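Local coordinates for protein thiol-disulfide oxidoreductase (Bacteroides thetaiotaomicron, PDB 3FW2) that may take part in thiol-disulfide redox chemistry as a TlpA-like protein, this chain being the C-terminal, thioredoxin-like domain of a longer protein, at residues N39-W44 with W95-D100; K62-N67 with K141-I146. One frame throughout, in Å; residues are numbered along the deposited sequence.

Interaction 1 of 2, residues N39-W44 with W95-D100; sequences NFWASW and WEQVCD
Gln-97 reaches Trp-41 across strand 70-76, which runs between the two strands joined here in the central sheet of the thioredoxin fold; strand 35-41 leads into the loop that carries the CXXC motif in redox-active thioredoxins. The Gln-97 side chain leaves beside its backbone N and bends again at chi2 (-66°), which swings the amide round to the indole. The direct link is weak: Trp-41 NE1 donates to Gln-97 OE1 over 3.4 Å, with the N-H...O angle at only 130° and the ring and amide planes 74° apart. Water does more of the work. One molecule donates to Gln-97 OE1 at 2.9 Å and, as modelled, to Asn-39 OD1; another accepts from Trp-41 NE1 at 3.0 Å and lies close to Gln-97 OE1. The other arm of the amide, Gln-97 NE2, stands over a face of the Trp-95 ring, toward the rim, and donates to Trp-95 O at 3.1 Å. Asn-39 ND2 meets the edge of that ring, 2.9 Å from Trp-95 NE1; these are two donors without a hydrogen bond, so the orientation of the Asn-39 amide is doubtful. The chemistry implies a buried polar seam in which water, more than direct bonding, satisfies Gln-97 OE1 and Trp-41 NE1.

Interaction 2 of 2, residues K62-N67 with K141-I146; sequences KKYKKN and KKIENI
Lys-63 and Tyr-64, toward the C-terminal end of helix 48-64, meet Ile-143 and Glu-144 of helix 136-149. Lys-63 carries its CG anti to the backbone N (chi1 -175°) and runs on extended, which takes NZ across to Glu-144; the salt bridge is long, with Lys-63 NZ 3.9 Å from Glu-144 OE2. On the way, CG of Lys-63 lies over one face of the neighbouring Tyr-64 ring. Tyr-64 is the main bridge. Ile-143 puts its CG2 methyl over the opposite face, 3.8 Å from the ring centroid and 18° off the normal, a CH-pi contact in which the nearest ring atom is Tyr-64 CE2 at 3.6 Å. The ring is thus held between a lysine methylene and an isoleucine methyl, while its hydroxyl end crosses the Glu-144 side chain at about a right angle, Tyr-64 OH 3.3 Å from Glu-144 CG. Farther on, Asn-67 sets ND2 in the plane of the Tyr-64 ring at its edge, and its OD1 accepts from Tyr-69 N. Beneath the contact, Tyr-64 and Ile-143 both rest on Ile-70 of strand 70-76, and Ile-143 also reaches Leu-122. Such a pairing of the helix after the first central strand with the C-terminal helix, side by side on one face of the sheet, belongs to the thioredoxin fold.

Helix 48-64 connects the two contacts: it follows directly on strand 35-41 of interaction 1, its Leu-57 lies against that contact, and its C-terminal part supplies one side of interaction 2. The centres are about 20 Å apart, on opposite sides of the chain's centre, and the nearest atoms stay about 7 Å from each other. Interaction 1 is fully buried and joins strands that are not neighbours in the sheet, through amides, indole N-H groups and water. Interaction 2, nearer the surface, joins two helices: an apolar tyrosine-isoleucine contact faces the sheet, and a long salt bridge lies on the more solvent-exposed side. Strand 70-76 serves both, standing between the strands of one and under the helices of the other.

Interaction 1 of 2, residues N39-W44 with W95-D100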
# COMPACT_ATOMS: atom_id res chain seq x y z
N ASN A 39 4.03 11.88 -8.11
CA ASN A 39 3.48 10.52 -8.26
C ASN A 39 3.97 9.61 -7.13
O ASN A 39 5.16 9.63 -6.73
CB ASN A 39 3.75 9.94 -9.63
CG ASN A 39 5.20 9.48 -9.82
OD1 ASN A 39 5.52 8.26 -9.76
ND2 ASN A 39 6.05 10.41 -10.06
N PHE A 40 3.07 8.80 -6.64
CA PHE A 40 3.35 7.87 -5.55
C PHE A 40 3.29 6.42 -6.07
O PHE A 40 2.40 6.06 -6.85
CB PHE A 40 2.30 7.98 -4.46
CG PHE A 40 2.30 9.31 -3.72
CD1 PHE A 40 3.05 9.48 -2.58
CD2 PHE A 40 1.60 10.38 -4.20
CE1 PHE A 40 3.04 10.70 -1.89
CE2 PHE A 40 1.62 11.60 -3.50
CZ PHE A 40 2.34 11.72 -2.36
N TRP A 41 4.25 5.60 -5.64
CA TRP A 41 4.40 4.26 -6.18
C TRP A 41 5.24 3.45 -5.20
O TRP A 41 5.72 3.97 -4.18
CB TRP A 41 5.13 4.32 -7.53
CG TRP A 41 6.55 4.78 -7.45
CD1 TRP A 41 7.00 6.05 -7.17
CD2 TRP A 41 7.73 3.97 -7.57
NE1 TRP A 41 8.36 6.07 -7.14
CE2 TRP A 41 8.85 4.82 -7.37
CE3 TRP A 41 7.95 2.62 -7.86
CZ2 TRP A 41 10.16 4.36 -7.46
CZ3 TRP A 41 9.24 2.16 -7.93
CH2 TRP A 41 10.33 3.02 -7.71
N ALA A 42 5.44 2.18 -5.51
CA ALA A 42 6.44 1.37 -4.83
C ALA A 42 6.88 0.21 -5.68
O ALA A 42 6.09 -0.37 -6.45
CB ALA A 42 5.90 0.81 -3.49
N SER A 43 8.14 -0.20 -5.53
CA SER A 43 8.63 -1.33 -6.30
C SER A 43 7.94 -2.65 -5.93
O SER A 43 7.89 -3.60 -6.70
CB SER A 43 10.17 -1.43 -6.18
OG SER A 43 10.54 -2.13 -5.00
N TRP A 44 7.47 -2.74 -4.70
CA TRP A 44 6.71 -3.89 -4.25
C TRP A 44 5.26 -3.94 -4.78
O TRP A 44 4.47 -4.88 -4.45
CB TRP A 44 6.74 -3.98 -2.70
CG TRP A 44 6.25 -2.79 -1.91
CD1 TRP A 44 7.03 -1.88 -1.24
CD2 TRP A 44 4.90 -2.41 -1.66
NE1 TRP A 44 6.23 -0.98 -0.60
CE2 TRP A 44 4.92 -1.28 -0.84
CE3 TRP A 44 3.64 -2.94 -2.04
CZ2 TRP A 44 3.75 -0.63 -0.40
CZ3 TRP A 44 2.47 -2.27 -1.59
CH2 TRP A 44 2.54 -1.14 -0.80
N TRP A 95 12.83 11.22 -13.83
CA TRP A 95 12.54 12.40 -13.02
C TRP A 95 12.97 12.16 -11.61
O TRP A 95 13.31 11.04 -11.21
CB TRP A 95 11.07 12.78 -13.10
CG TRP A 95 10.05 11.68 -12.79
CD1 TRP A 95 9.29 11.61 -11.64
CD2 TRP A 95 9.58 10.62 -13.64
NE1 TRP A 95 8.49 10.52 -11.69
CE2 TRP A 95 8.63 9.91 -12.90
CE3 TRP A 95 9.91 10.16 -14.94
CZ2 TRP A 95 7.98 8.78 -13.40
CZ3 TRP A 95 9.28 9.03 -15.42
CH2 TRP A 95 8.32 8.36 -14.66
N GLU A 96 13.01 13.23 -10.83
CA GLU A 96 13.56 13.11 -9.46
C GLU A 96 12.75 12.08 -8.67
O GLU A 96 11.54 12.01 -8.78
CB GLU A 96 13.53 14.45 -8.75
CG GLU A 96 14.15 14.45 -7.33
CD GLU A 96 15.61 14.03 -7.27
OE1 GLU A 96 15.94 12.83 -7.52
OE2 GLU A 96 16.44 14.90 -6.96
N GLN A 97 13.46 11.31 -7.86
CA GLN A 97 12.90 10.22 -7.09
C GLN A 97 13.34 10.32 -5.63
O GLN A 97 14.54 10.50 -5.32
CB GLN A 97 13.36 8.89 -7.63
CG GLN A 97 13.03 8.64 -9.06
CD GLN A 97 11.51 8.54 -9.32
OE1 GLN A 97 10.78 8.00 -8.49
NE2 GLN A 97 11.06 9.08 -10.46
N VAL A 98 12.39 10.21 -4.73
CA VAL A 98 12.68 10.22 -3.28
C VAL A 98 11.98 9.07 -2.56
O VAL A 98 10.98 8.51 -3.07
CB VAL A 98 12.27 11.56 -2.64
CG1 VAL A 98 13.05 12.80 -3.26
CG2 VAL A 98 10.76 11.77 -2.69
N CYS A 99 12.55 8.70 -1.39
CA CYS A 99 12.04 7.62 -0.57
C CYS A 99 12.73 7.66 0.79
O CYS A 99 13.93 7.74 0.84
CB CYS A 99 12.33 6.27 -1.26
SG CYS A 99 11.59 4.87 -0.38
N ASP A 100 11.96 7.59 1.87
CA ASP A 100 12.55 7.59 3.22
C ASP A 100 12.48 6.21 3.85
O ASP A 100 12.86 6.01 5.00
CB ASP A 100 11.95 8.67 4.10
CG ASP A 100 10.54 8.39 4.54
OD1 ASP A 100 9.95 7.34 4.19
OD2 ASP A 100 10.00 9.27 5.28
O HOH W 1 8.41 7.41 -10.14
O HOH W 2 10.72 7.37 -5.88

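Interaction 2 of 2, residues K62-N67 with K141-I146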
# COMPACT_ATOMS: atom_id res chain seq x y z
N LYS A 62 9.08 13.07 -21.00
CA LYS A 62 9.78 13.20 -22.29
C LYS A 62 9.42 14.54 -22.92
O LYS A 62 10.30 15.21 -23.48
CB LYS A 62 9.46 12.03 -23.22
CG LYS A 62 10.19 12.08 -24.54
CD LYS A 62 10.40 10.68 -25.14
CE LYS A 62 10.35 10.71 -26.66
NZ LYS A 62 10.64 9.38 -27.32
N LYS A 63 8.17 14.96 -22.79
CA LYS A 63 7.69 16.19 -23.39
C LYS A 63 8.07 17.43 -22.57
O LYS A 63 8.32 18.49 -23.15
CB LYS A 63 6.16 16.12 -23.54
CG LYS A 63 5.55 17.31 -24.27
CD LYS A 63 4.12 17.04 -24.71
CE LYS A 63 3.71 18.14 -25.70
NZ LYS A 63 2.22 18.29 -25.77
N TYR A 64 8.14 17.31 -21.24
CA TYR A 64 8.27 18.49 -20.38
C TYR A 64 9.50 18.57 -19.52
O TYR A 64 9.52 19.35 -18.55
CB TYR A 64 7.03 18.64 -19.49
CG TYR A 64 5.74 18.84 -20.25
CD1 TYR A 64 5.44 20.07 -20.82
CD2 TYR A 64 4.83 17.81 -20.41
CE1 TYR A 64 4.25 20.25 -21.52
CE2 TYR A 64 3.64 17.99 -21.13
CZ TYR A 64 3.36 19.23 -21.67
OH TYR A 64 2.18 19.45 -22.36
N LYS A 65 10.53 17.78 -19.84
CA LYS A 65 11.69 17.70 -18.97
C LYS A 65 12.50 19.00 -18.87
O LYS A 65 13.25 19.19 -17.90
CB LYS A 65 12.61 16.54 -19.38
CG LYS A 65 13.04 16.52 -20.82
CD LYS A 65 14.14 15.46 -21.03
CE LYS A 65 13.55 14.06 -21.12
NZ LYS A 65 14.62 12.98 -21.12
N LYS A 66 12.37 19.88 -19.83
CA LYS A 66 13.15 21.09 -19.80
C LYS A 66 12.20 22.26 -19.88
O LYS A 66 12.30 23.08 -20.77
CB LYS A 66 14.18 21.03 -20.96
CG LYS A 66 15.16 22.16 -20.98
CD LYS A 66 16.57 21.69 -21.50
CE LYS A 66 16.55 21.23 -22.94
NZ LYS A 66 17.96 20.87 -23.45
N ASN A 67 11.26 22.34 -18.95
CA ASN A 67 10.13 23.28 -19.03
C ASN A 67 10.13 24.19 -17.82
O ASN A 67 10.39 23.74 -16.72
CB ASN A 67 8.79 22.53 -19.08
CG ASN A 67 7.64 23.41 -19.44
OD1 ASN A 67 7.02 24.01 -18.59
ND2 ASN A 67 7.37 23.55 -20.75
N LYS A 141 -4.15 17.19 -20.54
CA LYS A 141 -4.74 18.49 -20.72
C LYS A 141 -4.43 19.45 -19.58
O LYS A 141 -4.14 20.62 -19.80
CB LYS A 141 -6.27 18.35 -20.84
CG LYS A 141 -6.98 19.68 -21.03
CD LYS A 141 -6.45 20.47 -22.23
CE LYS A 141 -7.24 20.24 -23.51
NZ LYS A 141 -7.14 21.45 -24.36
N LYS A 142 -4.43 18.94 -18.35
CA LYS A 142 -4.15 19.81 -17.22
C LYS A 142 -2.71 20.33 -17.27
O LYS A 142 -2.48 21.55 -17.04
CB LYS A 142 -4.37 19.11 -15.91
CG LYS A 142 -4.31 20.07 -14.72
CD LYS A 142 -5.55 20.99 -14.64
CE LYS A 142 -5.70 21.58 -13.24
NZ LYS A 142 -6.77 22.62 -13.13
N ILE A 143 -1.76 19.46 -17.64
CA ILE A 143 -0.36 19.87 -17.78
C ILE A 143 -0.21 20.83 -18.94
O ILE A 143 0.41 21.92 -18.81
CB ILE A 143 0.63 18.70 -17.94
CG1 ILE A 143 0.52 17.70 -16.78
CG2 ILE A 143 2.08 19.22 -18.13
CD1 ILE A 143 0.59 18.27 -15.39
N GLU A 144 -0.80 20.50 -20.07
CA GLU A 144 -0.82 21.47 -21.18
C GLU A 144 -1.34 22.84 -20.74
O GLU A 144 -0.74 23.87 -21.13
CB GLU A 144 -1.65 20.98 -22.35
CG GLU A 144 -1.04 19.85 -23.07
CD GLU A 144 -1.97 19.20 -24.10
OE1 GLU A 144 -3.12 19.70 -24.29
OE2 GLU A 144 -1.57 18.17 -24.70
N ASN A 145 -2.44 22.88 -19.98
CA ASN A 145 -2.98 24.16 -19.49
C ASN A 145 -2.04 24.96 -18.59
O ASN A 145 -1.90 26.20 -18.73
CB ASN A 145 -4.31 23.99 -18.77
CG ASN A 145 -5.44 23.59 -19.71
OD1 ASN A 145 -5.33 23.68 -20.94
ND2 ASN A 145 -6.56 23.17 -19.12
N ILE A 146 -1.37 24.26 -17.69
CA ILE A 146 -0.37 24.87 -16.81
C ILE A 146 0.74 25.49 -17.62
O ILE A 146 1.12 26.62 -17.35
CB ILE A 146 0.20 23.83 -15.84
CG1 ILE A 146 -0.85 23.52 -14.77
CG2 ILE A 146 1.48 24.36 -15.14
CD1 ILE A 146 -0.51 22.26 -13.97